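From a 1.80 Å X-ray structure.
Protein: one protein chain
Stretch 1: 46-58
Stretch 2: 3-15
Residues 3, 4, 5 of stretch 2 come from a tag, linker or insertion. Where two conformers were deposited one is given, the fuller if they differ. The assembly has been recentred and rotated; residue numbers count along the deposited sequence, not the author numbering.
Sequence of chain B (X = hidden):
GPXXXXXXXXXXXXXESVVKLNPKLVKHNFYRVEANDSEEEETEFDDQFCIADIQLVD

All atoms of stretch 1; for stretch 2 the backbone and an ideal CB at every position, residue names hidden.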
# COMPACT_ATOMS: atom_id res chain seq x y z
N ASP B 46 18.64 0.66 -19.85
CA ASP B 46 19.49 -0.53 -19.90
C ASP B 46 20.34 -0.72 -18.65
O ASP B 46 21.32 -1.48 -18.69
CB ASP B 46 20.37 -0.49 -21.15
CG ASP B 46 21.29 0.71 -21.19
OD1 ASP B 46 21.25 1.54 -20.24
OD2 ASP B 46 22.06 0.84 -22.16
N ASP B 47 20.01 -0.05 -17.55
CA ASP B 47 20.73 -0.29 -16.30
C ASP B 47 20.55 -1.74 -15.87
O ASP B 47 19.45 -2.27 -15.90
CB ASP B 47 20.24 0.64 -15.20
CG ASP B 47 20.88 2.02 -15.26
OD1 ASP B 47 21.96 2.16 -15.87
OD2 ASP B 47 20.29 2.95 -14.67
N GLN B 48 21.65 -2.36 -15.44
CA GLN B 48 21.63 -3.75 -14.98
C GLN B 48 21.78 -3.76 -13.46
O GLN B 48 22.81 -3.33 -12.93
CB GLN B 48 22.75 -4.56 -15.65
CG GLN B 48 22.84 -6.01 -15.18
CD GLN B 48 21.56 -6.80 -15.42
OE1 GLN B 48 21.17 -7.03 -16.57
NE2 GLN B 48 20.90 -7.22 -14.34
N PHE B 49 20.75 -4.24 -12.77
CA PHE B 49 20.72 -4.24 -11.32
C PHE B 49 20.87 -5.65 -10.76
O PHE B 49 20.73 -6.67 -11.45
CB PHE B 49 19.41 -3.65 -10.80
CG PHE B 49 19.28 -2.17 -11.05
CD1 PHE B 49 19.89 -1.26 -10.21
CD2 PHE B 49 18.55 -1.70 -12.12
CE1 PHE B 49 19.77 0.11 -10.43
CE2 PHE B 49 18.44 -0.33 -12.36
CZ PHE B 49 19.05 0.57 -11.52
N CYS B 50 21.16 -5.68 -9.47
CA CYS B 50 21.09 -6.89 -8.69
C CYS B 50 20.42 -6.56 -7.37
O CYS B 50 20.32 -5.40 -6.98
CB CYS B 50 22.47 -7.47 -8.42
SG CYS B 50 23.40 -6.35 -7.42
N ILE B 51 19.92 -7.61 -6.71
CA ILE B 51 19.41 -7.51 -5.35
C ILE B 51 20.40 -8.25 -4.46
O ILE B 51 20.76 -9.39 -4.75
CB ILE B 51 18.00 -8.13 -5.21
CG1 ILE B 51 16.97 -7.34 -6.02
CG2 ILE B 51 17.60 -8.18 -3.71
CD1 ILE B 51 16.75 -5.90 -5.54
N ALA B 52 20.87 -7.58 -3.42
CA ALA B 52 21.71 -8.21 -2.41
C ALA B 52 20.93 -8.33 -1.10
O ALA B 52 20.27 -7.38 -0.67
CB ALA B 52 22.99 -7.41 -2.19
N ASP B 53 21.01 -9.51 -0.47
CA ASP B 53 20.54 -9.69 0.90
C ASP B 53 21.73 -9.41 1.81
O ASP B 53 22.69 -10.17 1.82
CB ASP B 53 20.03 -11.11 1.13
CG ASP B 53 18.79 -11.42 0.34
OD1 ASP B 53 17.93 -10.52 0.18
OD2 ASP B 53 18.68 -12.58 -0.11
N ILE B 54 21.65 -8.32 2.57
CA ILE B 54 22.75 -7.86 3.40
C ILE B 54 22.40 -8.16 4.85
O ILE B 54 21.35 -7.72 5.34
CB ILE B 54 23.03 -6.36 3.18
CG1 ILE B 54 23.34 -6.08 1.70
CG2 ILE B 54 24.13 -5.88 4.12
CD1 ILE B 54 24.67 -6.64 1.23
N GLN B 55 23.25 -8.92 5.54
CA GLN B 55 23.01 -9.20 6.95
C GLN B 55 23.05 -7.93 7.79
O GLN B 55 23.93 -7.08 7.62
CB GLN B 55 24.05 -10.20 7.46
CG GLN B 55 23.86 -10.64 8.88
CD GLN B 55 24.85 -11.74 9.23
OE1 GLN B 55 24.67 -12.89 8.83
NE2 GLN B 55 25.90 -11.38 9.94
N LEU B 56 22.11 -7.81 8.74
CA LEU B 56 22.16 -6.73 9.72
C LEU B 56 23.47 -6.77 10.49
O LEU B 56 23.93 -7.83 10.91
CB LEU B 56 20.99 -6.82 10.70
CG LEU B 56 19.55 -6.60 10.22
CD1 LEU B 56 18.58 -6.73 11.40
CD2 LEU B 56 19.39 -5.24 9.55
N VAL B 57 24.09 -5.60 10.69
CA VAL B 57 25.36 -5.55 11.39
C VAL B 57 25.13 -5.88 12.86
O VAL B 57 24.09 -5.53 13.44
CB VAL B 57 26.05 -4.19 11.22
CG1 VAL B 57 26.18 -3.84 9.73
CG2 VAL B 57 25.31 -3.11 11.96
N ASP B 58 26.08 -6.58 13.46
CA ASP B 58 25.92 -7.09 14.83
C ASP B 58 26.01 -5.97 15.86
O ASP B 58 27.03 -5.29 15.98
CB ASP B 58 26.98 -8.16 15.13
CG ASP B 58 26.89 -9.36 14.19
OD1 ASP B 58 25.76 -9.80 13.89
OD2 ASP B 58 27.95 -9.85 13.75
N UNK B 3 12.20 -8.53 13.48
CA UNK B 3 13.36 -9.30 13.05
C UNK B 3 14.60 -8.90 13.85
O UNK B 3 14.74 -7.76 14.29
CB UNK B 3 13.61 -9.10 11.55
N UNK B 4 15.50 -9.87 14.05
CA UNK B 4 16.63 -9.67 14.93
C UNK B 4 17.94 -10.11 14.30
O UNK B 4 18.17 -9.95 13.10
CB UNK B 4 16.41 -10.42 16.24
N UNK B 5 18.80 -10.68 15.14
CA UNK B 5 20.16 -11.04 14.73
C UNK B 5 20.14 -12.07 13.61
O UNK B 5 19.31 -12.98 13.59
CB UNK B 5 20.95 -11.58 15.92
N UNK B 6 21.07 -11.93 12.67
CA UNK B 6 21.19 -12.86 11.57
C UNK B 6 20.25 -12.62 10.42
O UNK B 6 20.43 -13.22 9.35
CB UNK B 6 20.98 -14.28 12.09
N UNK B 7 19.22 -11.78 10.59
CA UNK B 7 18.35 -11.48 9.47
C UNK B 7 19.05 -10.51 8.52
O UNK B 7 20.14 -10.01 8.78
CB UNK B 7 17.02 -10.90 9.96
N UNK B 8 18.39 -10.25 7.39
CA UNK B 8 18.97 -9.46 6.32
C UNK B 8 17.96 -8.44 5.81
O UNK B 8 16.77 -8.49 6.12
CB UNK B 8 19.44 -10.36 5.18
N UNK B 9 18.47 -7.53 4.98
CA UNK B 9 17.63 -6.57 4.28
C UNK B 9 17.97 -6.67 2.80
O UNK B 9 19.08 -7.06 2.43
CB UNK B 9 17.83 -5.15 4.81
N UNK B 10 17.01 -6.28 1.96
CA UNK B 10 17.17 -6.26 0.51
C UNK B 10 17.75 -4.91 0.08
O UNK B 10 17.24 -3.87 0.48
CB UNK B 10 15.83 -6.52 -0.19
N UNK B 11 18.80 -4.95 -0.75
CA UNK B 11 19.40 -3.73 -1.30
C UNK B 11 19.50 -3.88 -2.81
O UNK B 11 20.09 -4.84 -3.30
CB UNK B 11 20.78 -3.46 -0.69
N UNK B 12 18.92 -2.92 -3.53
CA UNK B 12 18.97 -2.89 -4.99
C UNK B 12 20.14 -2.02 -5.42
O UNK B 12 20.17 -0.83 -5.11
CB UNK B 12 17.66 -2.37 -5.58
N UNK B 13 21.08 -2.62 -6.16
CA UNK B 13 22.37 -2.04 -6.49
C UNK B 13 22.64 -2.24 -7.98
O UNK B 13 22.26 -3.26 -8.55
CB UNK B 13 23.48 -2.66 -5.64
N UNK B 14 23.33 -1.29 -8.60
CA UNK B 14 23.87 -1.55 -9.93
C UNK B 14 24.83 -2.74 -9.87
O UNK B 14 25.64 -2.86 -8.95
CB UNK B 14 24.58 -0.31 -10.48
N UNK B 15 24.71 -3.65 -10.85
CA UNK B 15 25.58 -4.82 -10.89
C UNK B 15 27.05 -4.43 -10.83
O UNK B 15 27.84 -5.07 -10.13
CB UNK B 15 25.31 -5.64 -12.15

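Position 3 lies at the edge of the contact, with nothing of stretch 1 within 5.5 Å of its CB, so almost any residue would do; Leu-3 comes from the tag. Position 4 is equally free, and Gly-4, also from the tag, opens a type II turn. The CB of position 5 points away into open space, where a small polar residue is comfortable, as tag-derived Ser-5 is. At position 6 a phi of 82° favours glycine, and Gly-6 is found; its N donates to a water that also bonds Leu-56 O and Asp-58 OD1.

Position 7 closes the turn, its CB 4.7 Å from Leu-56 CD1. A small side chain able to reach back to the carbonyl of position 4 would suit: Ser-7 OG donates to Gly-4 O (2.7 Å), while its own O accepts from Leu-56 N (3.0 Å).

From 8 to 14 the strand runs antiparallel to 49-55. At position 8 the ideal CB sits only 3.3 Å from Ile-54 O, and the carboxylate of Asp-53 is nearby, so something small and polar fits. Ser-8 OG shares a water with Asp-53 OD1.

Position 9 points to the face bearing Ile-54, with Leu-56 beyond, and calls for an aliphatic residue. Ile-9 places CG2 3.9 Å from Leu-56 CD2, and its N and O pair with Ile-54 O and N.

Position 10 emerges on the opposite face, between Asp-53 and Ile-51. A long side chain with polar or positive character is plausible. Arg-10 lays CG 3.7 Å from Asp-53 OD1, but its NH1 reaches that carboxylate through a water whose bond to OD1 is weak.

Position 11 returns to the face of Ala-52 and Ile-54. The small alanine leaves room for valine, isoleucine or leucine; Val-11 sets CG2 3.8 Å from Ile-54 CG1.

Position 12 has Ile-51 CD1 3.6 Å from its ideal CB and the Phe-49 ring further along. A long side chain, aliphatic first and perhaps charged at the end, can exploit both. Lys-12, fully extended, places CE 3.6 Å from the ring centroid and NZ 4.4 Å from it, a cation-pi contact over the face.

Position 13 points to the same face of the sheet as Cys-50, whose SG lies beside it, so an apolar residue suits: Leu-13 CB lies 4.0 Å from Cys-50 SG.

At position 14 CB points away, yet a branched apolar chain could curl back to Phe-49. Leu-14 does, its CD2 covering the ring face opposite Lys-12.

Position 15 points sideways beside Gln-48, where many residues would fit; Gln-15 N donates to Gln-48 O (2.8 Å).

Stretch 2 (3-15) LGSGSSIRVKLLQ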
# COMPACT_ATOMS: atom_id res chain seq x y z
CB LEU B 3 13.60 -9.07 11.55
CG LEU B 3 12.62 -9.72 10.57
CD1 LEU B 3 12.79 -9.15 9.16
CD2 LEU B 3 12.82 -11.23 10.56
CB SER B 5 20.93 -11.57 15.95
OG SER B 5 22.32 -11.67 15.69
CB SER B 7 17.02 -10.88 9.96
OG SER B 7 17.23 -9.63 10.58
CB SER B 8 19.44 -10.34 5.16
OG SER B 8 18.35 -11.01 4.56
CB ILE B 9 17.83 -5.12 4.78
CG1 ILE B 9 19.30 -4.70 4.58
CG2 ILE B 9 17.41 -4.99 6.25
CD1 ILE B 9 19.55 -3.24 4.97
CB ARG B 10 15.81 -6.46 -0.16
CG ARG B 10 15.31 -7.91 -0.10
CD ARG B 10 13.78 -7.98 -0.10
NE ARG B 10 13.10 -7.13 -1.09
CZ ARG B 10 13.13 -7.30 -2.41
NH1 ARG B 10 13.86 -8.28 -2.95
NH2 ARG B 10 12.44 -6.47 -3.18
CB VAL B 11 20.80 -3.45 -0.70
CG1 VAL B 11 21.31 -2.10 -1.21
CG2 VAL B 11 20.75 -3.44 0.84
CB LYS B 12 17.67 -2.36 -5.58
CG LYS B 12 17.65 -2.33 -7.13
CD LYS B 12 16.38 -1.64 -7.59
CE LYS B 12 16.39 -1.41 -9.11
NZ LYS B 12 15.17 -0.65 -9.48
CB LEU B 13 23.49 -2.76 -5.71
CG LEU B 13 24.31 -2.04 -4.66
CD1 LEU B 13 23.43 -1.12 -3.86
CD2 LEU B 13 24.99 -3.07 -3.77
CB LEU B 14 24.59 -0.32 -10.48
CG LEU B 14 23.69 0.79 -11.03
CD1 LEU B 14 24.51 2.01 -11.45
CD2 LEU B 14 22.89 0.26 -12.21
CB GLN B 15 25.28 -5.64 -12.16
CG GLN B 15 26.06 -6.94 -12.27
CD GLN B 15 27.31 -6.80 -13.11
OE1 GLN B 15 27.29 -6.21 -14.19
NE2 GLN B 15 28.42 -7.35 -12.61
O HOH W 1 23.14 -9.75 12.63
O HOH W 2 16.72 -9.82 2.72
O HOH W 3 15.36 -10.67 -2.06
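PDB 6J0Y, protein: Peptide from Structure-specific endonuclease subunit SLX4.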